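Mandelate racemase/muconate lactonizing enzyme-like protein (Rubrobacter xylanophilus DSM 9941, PDB 3CYJ) is a member of the enolase superfamily, of the mandelate racemase/muconate lactonizing enzyme type, and holds a sodium ion in its barrel domain. Local coordinates at residues A[132-137]-A[158-163]; A[147-152]-A[181-186]; A[189-194]-A[213-218]. One frame throughout, in Å; residues are numbered along the deposited sequence.

Contact 1: residues A[132-137]-A[158-163]; sequences VPVYGS and AGIPRV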
loop_
_atom_site.group_PDB
_atom_site.type_symbol
_atom_site.label_atom_id
_atom_site.label_comp_id
_atom_site.label_asym_id
_atom_site.label_seq_id
_atom_site.Cartn_x
_atom_site.Cartn_y
_atom_site.Cartn_z
ATOM N N VAL A 132 -36.250 12.100 -13.526
ATOM C CA VAL A 132 -35.188 11.906 -12.532
ATOM C C VAL A 132 -35.690 12.192 -11.138
ATOM O O VAL A 132 -36.387 13.203 -10.916
ATOM C CB VAL A 132 -33.954 12.813 -12.828
ATOM C CG1 VAL A 132 -33.286 12.378 -14.076
ATOM C CG2 VAL A 132 -34.342 14.293 -12.939
ATOM N N PRO A 133 -35.354 11.314 -10.182
ATOM C CA PRO A 133 -35.830 11.497 -8.826
ATOM C C PRO A 133 -35.088 12.608 -8.081
ATOM O O PRO A 133 -33.882 12.891 -8.354
ATOM C CB PRO A 133 -35.610 10.133 -8.201
ATOM C CG PRO A 133 -34.564 9.460 -9.037
ATOM C CD PRO A 133 -34.620 10.048 -10.376
ATOM N N VAL A 134 -35.814 13.298 -7.205
ATOM C CA VAL A 134 -35.253 14.414 -6.465
ATOM C C VAL A 134 -35.308 14.187 -4.967
ATOM O O VAL A 134 -36.050 13.304 -4.460
ATOM C CB VAL A 134 -35.937 15.783 -6.801
ATOM C CG1 VAL A 134 -36.059 15.972 -8.277
ATOM C CG2 VAL A 134 -37.318 15.941 -6.113
ATOM N N TYR A 135 -34.508 14.953 -4.226
ATOM C CA TYR A 135 -34.837 15.124 -2.816
ATOM C C TYR A 135 -35.013 16.614 -2.543
ATOM O O TYR A 135 -34.304 17.446 -3.136
ATOM C CB TYR A 135 -33.771 14.501 -1.903
ATOM C CG TYR A 135 -32.389 15.110 -1.978
ATOM C CD1 TYR A 135 -32.002 16.112 -1.094
ATOM C CD2 TYR A 135 -31.441 14.624 -2.893
ATOM C CE1 TYR A 135 -30.742 16.649 -1.112
ATOM C CE2 TYR A 135 -30.157 15.158 -2.939
ATOM C CZ TYR A 135 -29.819 16.159 -2.032
ATOM O OH TYR A 135 -28.568 16.678 -2.059
ATOM N N GLY A 136 -35.965 16.940 -1.667
ATOM C CA GLY A 136 -36.147 18.296 -1.208
ATOM C C GLY A 136 -35.038 18.671 -0.236
ATOM O O GLY A 136 -34.769 17.952 0.721
ATOM N N SER A 137 -34.384 19.811 -0.463
ATOM C CA SER A 137 -33.180 20.143 0.323
ATOM C C SER A 137 -33.244 21.588 0.932
ATOM O O SER A 137 -33.346 22.549 0.203
ATOM C CB SER A 137 -31.942 19.955 -0.556
ATOM O OG SER A 137 -30.772 20.395 0.136
ATOM N N ALA A 158 -46.075 16.627 -0.393
ATOM C CA ALA A 158 -46.043 16.731 -1.844
ATOM C C ALA A 158 -45.587 15.447 -2.526
ATOM O O ALA A 158 -45.391 15.418 -3.745
ATOM C CB ALA A 158 -45.139 17.893 -2.281
ATOM N N GLY A 159 -45.386 14.377 -1.771
ATOM C CA GLY A 159 -44.967 13.114 -2.406
ATOM C C GLY A 159 -43.472 13.003 -2.727
ATOM O O GLY A 159 -43.064 12.095 -3.460
ATOM N N ILE A 160 -42.654 13.933 -2.218
ATOM C CA ILE A 160 -41.181 13.824 -2.372
ATOM C C ILE A 160 -40.674 12.978 -1.207
ATOM O O ILE A 160 -40.677 13.438 -0.054
ATOM C CB ILE A 160 -40.472 15.209 -2.375
ATOM C CG1 ILE A 160 -41.050 16.118 -3.460
ATOM C CG2 ILE A 160 -38.932 15.056 -2.539
ATOM C CD1 ILE A 160 -40.524 17.576 -3.363
ATOM N N PRO A 161 -40.249 11.730 -1.494
ATOM C CA PRO A 161 -39.978 10.731 -0.459
ATOM C C PRO A 161 -38.557 10.788 0.160
ATOM O O PRO A 161 -38.150 9.849 0.853
ATOM C CB PRO A 161 -40.205 9.406 -1.203
ATOM C CG PRO A 161 -39.784 9.707 -2.636
ATOM C CD PRO A 161 -39.989 11.197 -2.850
ATOM N N ARG A 162 -37.858 11.911 -0.059
ATOM C CA ARG A 162 -36.495 12.126 0.422
ATOM C C ARG A 162 -36.297 13.599 0.736
ATOM O O ARG A 162 -36.571 14.471 -0.086
ATOM C CB ARG A 162 -35.476 11.722 -0.637
ATOM C CG ARG A 162 -35.460 10.244 -0.976
ATOM C CD ARG A 162 -34.868 9.945 -2.409
ATOM N NE ARG A 162 -35.580 10.695 -3.464
ATOM C CZ ARG A 162 -36.522 10.174 -4.251
ATOM N NH1 ARG A 162 -36.875 8.901 -4.101
ATOM N NH2 ARG A 162 -37.125 10.915 -5.183
ATOM N N VAL A 163 -35.820 13.876 1.936
ATOM C CA VAL A 163 -35.549 15.244 2.317
ATOM C C VAL A 163 -34.182 15.373 2.982
ATOM O O VAL A 163 -33.760 14.449 3.757
ATOM C CB VAL A 163 -36.657 15.868 3.240
ATOM C CG1 VAL A 163 -38.004 15.993 2.505
ATOM C CG2 VAL A 163 -36.770 15.142 4.555
#
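G136 and V163 form a parallel beta bridge with their CA atoms 4.7 Å apart, and Y135 faces R162 at the same spacing. The backbone bond of this register runs from G136 N to R162 O at 3.0 Å, while V163 CA brings its hydrogen to G136 O in a CH-O contact. Two residues earlier, at V134, the R162 side chain supplies the donors to the carbonyl: it grips V134 O side-on with two nitrogens, NE at 2.8 Å and NH2 at 2.7 Å. The carbonyl oxygen lies 8° out of the guanidinium plane, whereas NE stands above the carbonyl plane. A bend at chi3 (-55°) puts NE beside the strand, and P161 CG lies above one face of the guanidinium, offset toward its rim. Nearer the backbone, R162 CB rests on Y135 CB at 3.5 Å. I160 comes in on the other face of the sheet, that of G136 and V163: its CG2 sits 3.6 Å from G136 N and also meets V134 CG2. The Y135 ring turns away from the contact; its OH bonds K164 NZ, and H315 packs edge-to-face with it. Helix 145-157 ends in a Schellman motif with G159 as C-prime residue, after which the chain turns into strand 162-166. Strand, helix and parallel neighbouring strand make a beta-alpha-beta unit of the barrel in the enolase C-terminal domain.

Contact 2: residues A[147-152]-A[181-186]; sequences RLQEQL and AREAIG
L152 and A181 meet through single methyl groups, L152 CD1 to A181 CB at 3.5 Å, in the buried part of the interface between two helices of the barrel's outer layer. Helices 145-157 and 174-185 are successive helices of the beta/alpha barrel, and the segments compared here run in the same general direction, crossing at -38° with a closest axial approach of 8.6 Å. The small side chains of A181 and A184 lie at the interface and permit this near approach. A184 CB sits 3.7 Å from Q149 O, so the backbone of one helix is met directly by the methyl of the other. I185 adds its CG2 branch against L152 CB at 3.9 Å; CG2 stands anti to the carbonyl carbon, beside the backbone N.

Further out, Q149 CB and CG lie against A184 CB, and the chain then runs extended to its amide. Its NE2 donates to A180 O and also lies 2.7 Å from E183 OE1. The two side chains are inclined to one another, with amide and carboxylate planes 62° apart.

Behind this first shell stand the strands of the barrel wall. V163 lies against both L152 and I185, L191 touches L152, A181 and I185, and M165 reaches A181 and L148, so the inner side of the helix pair rests on strands 162-166 and 190-194. The end of helix 174-185 is tied down by R182, which also bonds V189 O and A215 O. At G186, whose positive phi takes the chain out of the helix, R182 NH1 donates to G186 O at 3.0 Å.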
loop_
_atom_site.group_PDB
_atom_site.type_symbol
_atom_site.label_atom_id
_atom_site.label_comp_id
_atom_site.label_asym_id
_atom_site.label_seq_id
_atom_site.Cartn_x
_atom_site.Cartn_y
_atom_site.Cartn_z
ATOM N N ARG A 147 -40.450 25.931 11.689
ATOM C CA ARG A 147 -40.250 26.279 10.302
ATOM C C ARG A 147 -39.484 25.131 9.565
ATOM O O ARG A 147 -39.732 24.833 8.376
ATOM C CB ARG A 147 -39.591 27.659 10.186
ATOM C CG ARG A 147 -38.600 27.778 9.066
ATOM C CD ARG A 147 -38.482 29.123 8.411
ATOM N NE ARG A 147 -39.042 30.255 9.126
ATOM C CZ ARG A 147 -39.672 31.231 8.485
ATOM N NH1 ARG A 147 -40.187 32.248 9.155
ATOM N NH2 ARG A 147 -39.797 31.163 7.158
ATOM N N LEU A 148 -38.590 24.481 10.295
ATOM C CA LEU A 148 -37.910 23.275 9.805
ATOM C C LEU A 148 -38.946 22.158 9.544
ATOM O O LEU A 148 -38.970 21.538 8.477
ATOM C CB LEU A 148 -36.852 22.851 10.837
ATOM C CG LEU A 148 -36.208 21.467 10.710
ATOM C CD1 LEU A 148 -35.332 21.379 9.422
ATOM C CD2 LEU A 148 -35.382 21.101 11.970
ATOM N N GLN A 149 -39.834 21.917 10.511
ATOM C CA GLN A 149 -40.887 20.908 10.324
ATOM C C GLN A 149 -41.817 21.203 9.156
ATOM O O GLN A 149 -42.218 20.300 8.448
ATOM C CB GLN A 149 -41.709 20.775 11.598
ATOM C CG GLN A 149 -40.959 20.215 12.750
ATOM C CD GLN A 149 -41.891 19.858 13.908
ATOM O OE1 GLN A 149 -42.539 20.725 14.460
ATOM N NE2 GLN A 149 -41.931 18.568 14.288
ATOM N N GLU A 150 -42.141 22.476 8.942
ATOM C CA GLU A 150 -43.081 22.835 7.887
ATOM C C GLU A 150 -42.447 22.686 6.519
ATOM O O GLU A 150 -43.102 22.281 5.533
ATOM C CB GLU A 150 -43.650 24.253 8.085
ATOM C CG GLU A 150 -44.747 24.293 9.169
ATOM C CD GLU A 150 -45.131 25.715 9.668
ATOM O OE1 GLU A 150 -46.304 25.878 10.148
ATOM O OE2 GLU A 150 -44.281 26.651 9.602
ATOM N N GLN A 151 -41.169 23.031 6.428
ATOM C CA GLN A 151 -40.521 22.862 5.158
ATOM C C GLN A 151 -40.380 21.378 4.773
ATOM O O GLN A 151 -40.750 20.992 3.664
ATOM C CB GLN A 151 -39.141 23.527 5.134
ATOM C CG GLN A 151 -38.524 23.427 3.769
ATOM C CD GLN A 151 -37.254 24.187 3.739
ATOM O OE1 GLN A 151 -36.259 23.756 4.355
ATOM N NE2 GLN A 151 -37.271 25.360 3.089
ATOM N N LEU A 152 -39.823 20.570 5.674
ATOM C CA LEU A 152 -39.670 19.148 5.404
ATOM C C LEU A 152 -41.027 18.443 5.221
ATOM O O LEU A 152 -41.199 17.680 4.271
ATOM C CB LEU A 152 -38.877 18.463 6.534
ATOM C CG LEU A 152 -37.379 18.839 6.799
ATOM C CD1 LEU A 152 -36.603 17.663 7.384
ATOM C CD2 LEU A 152 -36.639 19.297 5.565
ATOM N N ALA A 181 -37.553 16.751 12.894
ATOM C CA ALA A 181 -37.676 16.480 11.456
ATOM C C ALA A 181 -38.303 15.094 11.220
ATOM O O ALA A 181 -39.118 14.913 10.324
ATOM C CB ALA A 181 -36.264 16.615 10.744
ATOM N N ARG A 182 -37.900 14.113 12.005
ATOM C CA ARG A 182 -38.451 12.775 11.840
ATOM C C ARG A 182 -39.974 12.736 12.121
ATOM O O ARG A 182 -40.745 12.031 11.427
ATOM C CB ARG A 182 -37.710 11.756 12.714
ATOM C CG ARG A 182 -38.318 10.320 12.646
ATOM C CD ARG A 182 -38.396 9.824 11.198
ATOM N NE ARG A 182 -37.125 9.326 10.745
ATOM C CZ ARG A 182 -36.841 9.094 9.468
ATOM N NH1 ARG A 182 -37.765 9.340 8.550
ATOM N NH2 ARG A 182 -35.655 8.586 9.120
ATOM N N GLU A 183 -40.387 13.528 13.114
ATOM C CA GLU A 183 -41.772 13.578 13.534
ATOM C C GLU A 183 -42.605 14.166 12.403
ATOM O O GLU A 183 -43.651 13.639 12.040
ATOM C CB GLU A 183 -41.927 14.381 14.836
ATOM C CG GLU A 183 -43.373 14.394 15.407
ATOM C CD GLU A 183 -44.258 15.443 14.719
ATOM O OE1 GLU A 183 -43.721 16.518 14.344
ATOM O OE2 GLU A 183 -45.481 15.180 14.524
ATOM N N ALA A 184 -42.103 15.256 11.843
ATOM C CA ALA A 184 -42.729 15.884 10.699
ATOM C C ALA A 184 -42.933 14.979 9.439
ATOM O O ALA A 184 -43.866 15.184 8.683
ATOM C CB ALA A 184 -41.986 17.164 10.354
ATOM N N ILE A 185 -42.058 14.023 9.168
ATOM C CA ILE A 185 -42.114 13.355 7.850
ATOM C C ILE A 185 -42.621 11.910 7.936
ATOM O O ILE A 185 -43.099 11.343 6.944
ATOM C CB ILE A 185 -40.706 13.404 7.108
ATOM C CG1 ILE A 185 -39.650 12.608 7.913
ATOM C CG2 ILE A 185 -40.268 14.883 6.858
ATOM C CD1 ILE A 185 -38.232 12.651 7.419
ATOM N N GLY A 186 -42.505 11.312 9.115
ATOM C CA GLY A 186 -42.894 9.916 9.286
ATOM C C GLY A 186 -41.780 8.949 8.947
ATOM O O GLY A 186 -40.745 9.337 8.383
#

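Contact 3: residues A[189-194]-A[213-218]; sequences VELMVD and REAGIS. With NA (sodium ion), chain E.
I217 packs against strand 190-194 with both arms of its side chain. Its CG1 occupies the position between the backbone N and the carbonyl carbon (chi1 67°), and CD1 at the end of that branch meets V193 CG2 at 3.9 Å. The CG2 branch lies beside V193 CG1 and L191 CD2; the V193 and I217 side chains cross at about a right angle. L191 has CG anti to its backbone N (chi1 -178°), and its CD2 touches A215 CB as well as I217 CG2, both at 4.2 Å. The one direct hydrogen bond between the two segments runs from S218 N to L191 O at 3.1 Å, with an N-H...O angle of 161°, and I217 CA lies close to the same oxygen.

These residues join strand 190-194 to the end of helix 201-215 and the turn into strand 219-221, a beta-alpha-beta unit of the barrel. The chain turns at G216, which has positive phi. A water accepts from L191 N, donates to G216 O and lies 2.5 Å from S218 OG. Alongside, E190 CG, likewise anti to its backbone N, lies 3.4 Å from S218 OG, and E190 OE2 approaches S218 CB.

At the far end of the strand, D194 OD2 binds the sodium ion at 2.5 Å, with E221 and E222 completing the protein ligands; K166 NZ also bonds OD2, and N196 N holds OD1.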
loop_
_atom_site.group_PDB
_atom_site.type_symbol
_atom_site.label_atom_id
_atom_site.label_comp_id
_atom_site.label_asym_id
_atom_site.label_seq_id
_atom_site.Cartn_x
_atom_site.Cartn_y
_atom_site.Cartn_z
ATOM N N VAL A 189 -40.299 8.427 4.944
ATOM C CA VAL A 189 -39.532 9.413 4.205
ATOM C C VAL A 189 -38.053 9.303 4.640
ATOM O O VAL A 189 -37.733 9.243 5.831
ATOM C CB VAL A 189 -40.100 10.826 4.459
ATOM C CG1 VAL A 189 -39.191 11.899 3.893
ATOM C CG2 VAL A 189 -41.529 10.954 3.910
ATOM N N GLU A 190 -37.169 9.220 3.664
ATOM C CA GLU A 190 -35.744 9.182 3.921
ATOM C C GLU A 190 -35.236 10.518 4.461
ATOM O O GLU A 190 -35.507 11.584 3.881
ATOM C CB GLU A 190 -35.009 8.815 2.617
ATOM C CG GLU A 190 -33.541 8.465 2.799
ATOM C CD GLU A 190 -32.742 8.517 1.478
ATOM O OE1 GLU A 190 -33.345 8.102 0.431
ATOM O OE2 GLU A 190 -31.522 8.943 1.516
ATOM N N LEU A 191 -34.535 10.473 5.587
ATOM C CA LEU A 191 -33.987 11.716 6.135
ATOM C C LEU A 191 -32.471 11.819 5.950
ATOM O O LEU A 191 -31.740 10.985 6.453
ATOM C CB LEU A 191 -34.380 11.924 7.610
ATOM C CG LEU A 191 -33.917 13.215 8.300
ATOM C CD1 LEU A 191 -34.423 14.545 7.630
ATOM C CD2 LEU A 191 -34.191 13.188 9.794
ATOM N N MET A 192 -32.015 12.870 5.256
ATOM C CA MET A 192 -30.632 13.043 4.894
ATOM C C MET A 192 -30.080 14.269 5.623
ATOM O O MET A 192 -30.782 15.265 5.786
ATOM C CB MET A 192 -30.571 13.289 3.375
ATOM C CG MET A 192 -31.363 12.248 2.451
ATOM S SD MET A 192 -31.705 12.833 0.799
ATOM C CE MET A 192 -30.016 12.996 0.200
ATOM N N VAL A 193 -28.819 14.216 6.069
ATOM C CA VAL A 193 -28.184 15.399 6.713
ATOM C C VAL A 193 -26.931 15.912 5.976
ATOM O O VAL A 193 -26.219 15.152 5.315
ATOM C CB VAL A 193 -27.938 15.229 8.257
ATOM C CG1 VAL A 193 -29.300 14.914 9.043
ATOM C CG2 VAL A 193 -26.848 14.202 8.549
ATOM N N ASP A 194 -26.673 17.209 6.107
ATOM C CA ASP A 194 -25.539 17.831 5.490
ATOM C C ASP A 194 -24.829 18.660 6.560
ATOM O O ASP A 194 -25.450 19.515 7.173
ATOM C CB ASP A 194 -25.986 18.672 4.293
ATOM C CG ASP A 194 -24.813 19.312 3.537
ATOM O OD1 ASP A 194 -23.596 19.178 3.894
ATOM O OD2 ASP A 194 -25.107 20.034 2.581
ATOM N N ARG A 213 -29.231 6.523 15.343
ATOM C CA ARG A 213 -30.046 6.085 16.483
ATOM C C ARG A 213 -31.198 7.044 16.777
ATOM O O ARG A 213 -32.329 6.621 17.000
ATOM C CB ARG A 213 -29.194 5.946 17.744
ATOM C CG ARG A 213 -28.089 4.884 17.685
ATOM C CD ARG A 213 -27.342 4.718 19.054
ATOM N NE ARG A 213 -26.553 5.905 19.463
ATOM C CZ ARG A 213 -25.274 6.116 19.118
ATOM N NH1 ARG A 213 -24.614 7.226 19.515
ATOM N NH2 ARG A 213 -24.659 5.212 18.359
ATOM N N GLU A 214 -30.896 8.333 16.786
ATOM C CA GLU A 214 -31.863 9.369 17.140
ATOM C C GLU A 214 -32.983 9.485 16.123
ATOM O O GLU A 214 -34.114 9.724 16.500
ATOM C CB GLU A 214 -31.172 10.731 17.278
ATOM C CG GLU A 214 -30.545 10.908 18.597
ATOM C CD GLU A 214 -29.310 11.781 18.588
ATOM O OE1 GLU A 214 -29.177 12.647 17.678
ATOM O OE2 GLU A 214 -28.468 11.575 19.514
ATOM N N ALA A 215 -32.677 9.365 14.828
ATOM C CA ALA A 215 -33.721 9.626 13.816
ATOM C C ALA A 215 -33.616 8.767 12.603
ATOM O O ALA A 215 -34.295 9.045 11.618
ATOM C CB ALA A 215 -33.769 11.096 13.375
ATOM N N GLY A 216 -32.777 7.745 12.628
ATOM C CA GLY A 216 -32.724 6.832 11.486
ATOM C C GLY A 216 -32.264 7.445 10.154
ATOM O O GLY A 216 -32.843 7.161 9.087
ATOM N N ILE A 217 -31.218 8.270 10.180
ATOM C CA ILE A 217 -30.768 8.919 8.929
ATOM C C ILE A 217 -30.105 7.940 7.942
ATOM O O ILE A 217 -29.550 6.886 8.333
ATOM C CB ILE A 217 -29.804 10.113 9.195
ATOM C CG1 ILE A 217 -28.475 9.590 9.788
ATOM C CG2 ILE A 217 -30.521 11.218 10.093
ATOM C CD1 ILE A 217 -27.266 10.496 9.544
ATOM N N SER A 218 -30.124 8.322 6.662
ATOM C CA SER A 218 -29.600 7.457 5.620
ATOM C C SER A 218 -28.464 8.068 4.852
ATOM O O SER A 218 -27.949 7.449 3.906
ATOM C CB SER A 218 -30.723 7.176 4.597
ATOM O OG SER A 218 -31.880 6.829 5.320
HETATM NA NA NA E . -23.185 20.399 1.087
HETATM O O HOH W 1 -33.877 7.842 6.493
#

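From the N-terminal side, strand 132-137 leads into helix 145-157 and back to strand 162-166, and contact 1 closes that loop. Contact 2 opens inside it, on helix 145-157, and closes on helix 174-185 beyond it, so the two cross along the chain. Contact 3 follows both in series and closes a later strand-helix loop, after helix 174-185, from strand 190-194 to the end of helix 201-215. Strands 162-166 and 190-194 are neighbours, with V163 bonded to E190 and M192, joining contacts 1 and 3 within one sheet; contact 2 abuts both. Contact 1 joins neighbouring strands, contact 2 neighbouring outer helices, and contact 3 a strand with the end of the helix that follows it.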